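Local structure of immunoglobulin-like protein (3N6Y) at residues L71-G76 and E117-V122. The protein is of unknown function; an immunoglobulin-like protein of the E-set clan, probably made with a signal peptide and exported. Numbering follows the deposited sequence. Where two conformers were deposited one is given.
Sequences LYLTPG and EWRLMV
The carbonyl oxygen of Leu73 is gripped from two directions: Arg119 N donates to it at 2.9 Å, within the carbonyl plane, and a water that also donates to Glu117 O adds a weak bond. A third, softer contact comes from Trp118, whose CA lies 3.2 Å from Leu73 O in a CA-H...O approach. In return Leu73 N gives a straight bond to Arg119 O, and the same reciprocal pairing joins Leu71 to Met121, with Tyr72 and Leu120 forming the non-hydrogen-bonded pair between them. Near the corner at Pro75, the Trp118 indole lies against Thr74 and Pro75. Trp118 CG stands anti to its carbonyl carbon (chi1 -68°), and one face of the ring system receives two neighbours: Thr74 CB sits 3.9 Å from the centroid of the six-membered ring, and Pro75 CD 3.4 Å from that of the five-membered ring, both as CH-pi contacts. Thr74 CG2 also reaches Trp118 CZ3 at 3.5 Å. Trp118 NE1 bonds to Val114 O, which probably helps to fix the turn of the indole, while Thr74 OG1 accepts from Gly76 N in an ST turn and is also hydrogen-bonded to His85 O, so two backbone groups hold the hydroxyl. On the face that carries Tyr72 and Leu120, Leu120 CG touches Tyr72 CD2 at 3.7 Å, and both side chains reach Met103 of the strand 101-106. On the other face Leu73 and Arg119 run side by side; Arg119 NE forms a salt bridge with Glu131 OE1, and the selenium of Met121, a selenomethionine, lies 4.4 Å from Leu73 CD1. Such antiparallel pairing of central strands, with one face turned to a second sheet, is characteristic of the immunoglobulin-like beta-sandwich, consistent with the E-set clan.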
ATOM      1  N   LEU A  71      -0.760  -6.800  -0.197  1.00 12.69           N
ATOM      2  CA  LEU A  71      -1.617  -7.478  -1.176  0.50 13.54           C
ATOM      3  C   LEU A  71      -2.418  -6.417  -1.879  1.00 13.32           C
ATOM      4  O   LEU A  71      -3.288  -5.804  -1.296  1.00 15.61           O
ATOM      5  CB  LEU A  71      -2.565  -8.456  -0.499  0.50 13.03           C
ATOM      6  CG  LEU A  71      -3.507  -9.154  -1.486  0.50 12.73           C
ATOM      7  CD1 LEU A  71      -2.669 -10.041  -2.502  0.50 12.92           C
ATOM      8  CD2 LEU A  71      -4.558  -9.972  -0.733  0.50 13.97           C
ATOM      9  N   TYR A  72      -2.099  -6.162  -3.145  1.00 14.26           N
ATOM     10  CA  TYR A  72      -2.858  -5.234  -3.949  1.00 13.63           C
ATOM     11  C   TYR A  72      -3.823  -6.020  -4.816  1.00 14.86           C
ATOM     12  O   TYR A  72      -3.385  -6.834  -5.618  1.00 16.63           O
ATOM     13  CB  TYR A  72      -1.932  -4.501  -4.924  1.00 14.87           C
ATOM     14  CG  TYR A  72      -0.766  -3.708  -4.329  1.00 14.58           C
ATOM     15  CD1 TYR A  72       0.367  -4.327  -3.839  1.00 15.23           C
ATOM     16  CD2 TYR A  72      -0.835  -2.320  -4.241  1.00 14.88           C
ATOM     17  CE1 TYR A  72       1.411  -3.599  -3.298  1.00 15.58           C
ATOM     18  CE2 TYR A  72       0.219  -1.588  -3.715  1.00 14.35           C
ATOM     19  CZ  TYR A  72       1.310  -2.213  -3.249  1.00 15.02           C
ATOM     20  OH  TYR A  72       2.370  -1.455  -2.740  1.00 16.87           O
ATOM     21  N   LEU A  73      -5.111  -5.821  -4.632  1.00 13.91           N
ATOM     22  CA  LEU A  73      -6.098  -6.366  -5.558  1.00 15.40           C
ATOM     23  C   LEU A  73      -6.511  -5.262  -6.547  1.00 15.87           C
ATOM     24  O   LEU A  73      -6.908  -4.149  -6.141  1.00 16.87           O
ATOM     25  CB  LEU A  73      -7.309  -6.855  -4.771  1.00 15.51           C
ATOM     26  CG  LEU A  73      -7.103  -8.017  -3.811  1.00 16.66           C
ATOM     27  CD1 LEU A  73      -8.489  -8.311  -3.063  1.00 16.60           C
ATOM     28  CD2 LEU A  73      -6.637  -9.258  -4.547  1.00 17.46           C
ATOM     29  N   THR A  74      -6.482  -5.606  -7.829  1.00 13.97           N
ATOM     30  CA  THR A  74      -6.649  -4.655  -8.908  1.00 13.61           C
ATOM     31  C   THR A  74      -7.832  -5.069  -9.773  1.00 14.19           C
ATOM     32  O   THR A  74      -8.304  -6.203  -9.650  1.00 13.00           O
ATOM     33  CB  THR A  74      -5.398  -4.508  -9.790  1.00 13.71           C
ATOM     34  OG1 THR A  74      -5.407  -5.509 -10.818  1.00 14.68           O
ATOM     35  CG2 THR A  74      -4.117  -4.671  -8.977  1.00 14.44           C
ATOM     36  N   PRO A  75      -8.318  -4.144 -10.652  1.00 14.36           N
ATOM     37  CA  PRO A  75      -9.331  -4.552 -11.599  1.00 15.96           C
ATOM     38  C   PRO A  75      -8.854  -5.396 -12.783  1.00 18.14           C
ATOM     39  O   PRO A  75      -9.681  -5.794 -13.613  1.00 18.24           O
ATOM     40  CB  PRO A  75      -9.895  -3.216 -12.100  1.00 17.08           C
ATOM     41  CG  PRO A  75      -9.351  -2.157 -11.130  1.00 15.57           C
ATOM     42  CD  PRO A  75      -8.070  -2.689 -10.702  1.00 15.14           C
ATOM     43  N   GLY A  76      -7.550  -5.673 -12.838  1.00 15.26           N
ATOM     44  CA  GLY A  76      -6.894  -6.425 -13.924  1.00 16.46           C
ATOM     45  C   GLY A  76      -5.994  -5.549 -14.747  1.00 16.48           C
ATOM     46  O   GLY A  76      -6.435  -4.933 -15.708  1.00 17.94           O
ATOM     47  N   GLU A 117     -12.167  -0.676  -8.888  1.00 17.64           N
ATOM     48  CA  GLU A 117     -11.802  -0.772  -7.467  0.50 18.74           C
ATOM     49  C   GLU A 117     -10.435  -1.447  -7.282  1.00 17.96           C
ATOM     50  O   GLU A 117     -10.199  -2.555  -7.799  1.00 18.61           O
ATOM     51  CB  GLU A 117     -12.878  -1.538  -6.677  0.50 20.67           C
ATOM     52  CG  GLU A 117     -12.442  -1.872  -5.242  0.50 22.09           C
ATOM     53  CD  GLU A 117     -13.586  -2.201  -4.301  0.50 24.03           C
ATOM     54  OE1 GLU A 117     -14.772  -2.101  -4.718  0.50 28.18           O
ATOM     55  OE2 GLU A 117     -13.311  -2.533  -3.126  0.50 25.42           O
ATOM     56  N   TRP A 118      -9.547  -0.790  -6.517  1.00 16.50           N
ATOM     57  CA  TRP A 118      -8.272  -1.299  -6.097  1.00 16.22           C
ATOM     58  C   TRP A 118      -8.351  -1.374  -4.569  1.00 17.00           C
ATOM     59  O   TRP A 118      -8.693  -0.381  -3.878  1.00 17.12           O
ATOM     60  CB  TRP A 118      -7.166  -0.329  -6.472  1.00 15.72           C
ATOM     61  CG  TRP A 118      -6.917  -0.195  -7.932  1.00 14.81           C
ATOM     62  CD1 TRP A 118      -7.771   0.293  -8.892  1.00 15.48           C
ATOM     63  CD2 TRP A 118      -5.703  -0.483  -8.578  1.00 15.14           C
ATOM     64  NE1 TRP A 118      -7.114   0.304 -10.108  1.00 14.82           N
ATOM     65  CE2 TRP A 118      -5.851  -0.172  -9.940  1.00 15.30           C
ATOM     66  CE3 TRP A 118      -4.498  -0.987  -8.133  1.00 14.68           C
ATOM     67  CZ2 TRP A 118      -4.828  -0.369 -10.861  1.00 14.33           C
ATOM     68  CZ3 TRP A 118      -3.461  -1.207  -9.045  1.00 13.35           C
ATOM     69  CH2 TRP A 118      -3.643  -0.875 -10.391  1.00 14.30           C
ATOM     70  N   ARG A 119      -8.125  -2.565  -4.061  1.00 14.89           N
ATOM     71  CA  ARG A 119      -8.176  -2.827  -2.641  0.50 14.91           C
ATOM     72  C   ARG A 119      -6.752  -3.152  -2.201  1.00 14.73           C
ATOM     73  O   ARG A 119      -6.166  -4.130  -2.657  1.00 14.29           O
ATOM     74  CB  ARG A 119      -9.187  -3.971  -2.357  0.50 15.05           C
ATOM     75  CG  ARG A 119      -9.214  -4.467  -0.898  0.50 15.31           C
ATOM     76  CD  ARG A 119     -10.252  -5.577  -0.674  0.50 16.16           C
ATOM     77  NE  ARG A 119     -10.619  -5.793   0.722  0.50 15.96           N
ATOM     78  CZ  ARG A 119     -11.454  -6.750   1.145  0.50 17.01           C
ATOM     79  NH1 ARG A 119     -12.014  -7.608   0.286  0.50 18.06           N
ATOM     80  NH2 ARG A 119     -11.771  -6.832   2.442  0.50 16.72           N
ATOM     81  N   LEU A 120      -6.189  -2.322  -1.315  1.00 12.81           N
ATOM     82  CA  LEU A 120      -4.820  -2.446  -0.812  1.00 13.52           C
ATOM     83  C   LEU A 120      -4.889  -2.918   0.623  1.00 14.52           C
ATOM     84  O   LEU A 120      -5.608  -2.325   1.454  1.00 13.49           O
ATOM     85  CB  LEU A 120      -4.134  -1.070  -0.863  1.00 13.89           C
ATOM     86  CG  LEU A 120      -3.458  -0.724  -2.213  1.00 14.62           C
ATOM     87  CD1 LEU A 120      -4.405  -0.845  -3.409  1.00 16.24           C
ATOM     88  CD2 LEU A 120      -2.907   0.679  -2.161  1.00 16.11           C
HETATM   89  N   MSE A 121      -4.248  -4.026   0.893  1.00 12.57           N
HETATM   90  CA  MSE A 121      -4.334  -4.722   2.173  1.00 13.78           C
HETATM   91  C   MSE A 121      -2.948  -5.034   2.658  1.00 12.16           C
HETATM   92  O   MSE A 121      -2.160  -5.648   1.934  1.00 14.51           O
HETATM   93  CB  MSE A 121      -5.172  -6.016   2.007  1.00 13.62           C
HETATM   94  CG  MSE A 121      -6.536  -5.770   1.417  1.00 14.79           C
HETATM   95 SE   MSE A 121      -7.443  -7.483   1.095  1.00 15.12          SE
HETATM   96  CE  MSE A 121      -8.308  -7.632   2.863  1.00 19.33           C
ATOM     97  N   VAL A 122      -2.643  -4.592   3.885  1.00 13.02           N
ATOM     98  CA  VAL A 122      -1.412  -4.935   4.562  1.00 13.23           C
ATOM     99  C   VAL A 122      -1.639  -6.044   5.587  1.00 12.97           C
ATOM    100  O   VAL A 122      -2.393  -5.881   6.523  1.00 14.63           O
ATOM    101  CB  VAL A 122      -0.802  -3.736   5.370  1.00 15.58           C
ATOM    102  CG1 VAL A 122       0.597  -4.150   5.908  1.00 17.65           C
ATOM    103  CG2 VAL A 122      -0.721  -2.526   4.546  1.00 18.27           C
TER
HETATM  104  O   HOH W   1      -9.994  -4.993  -6.155  1.00 31.35           O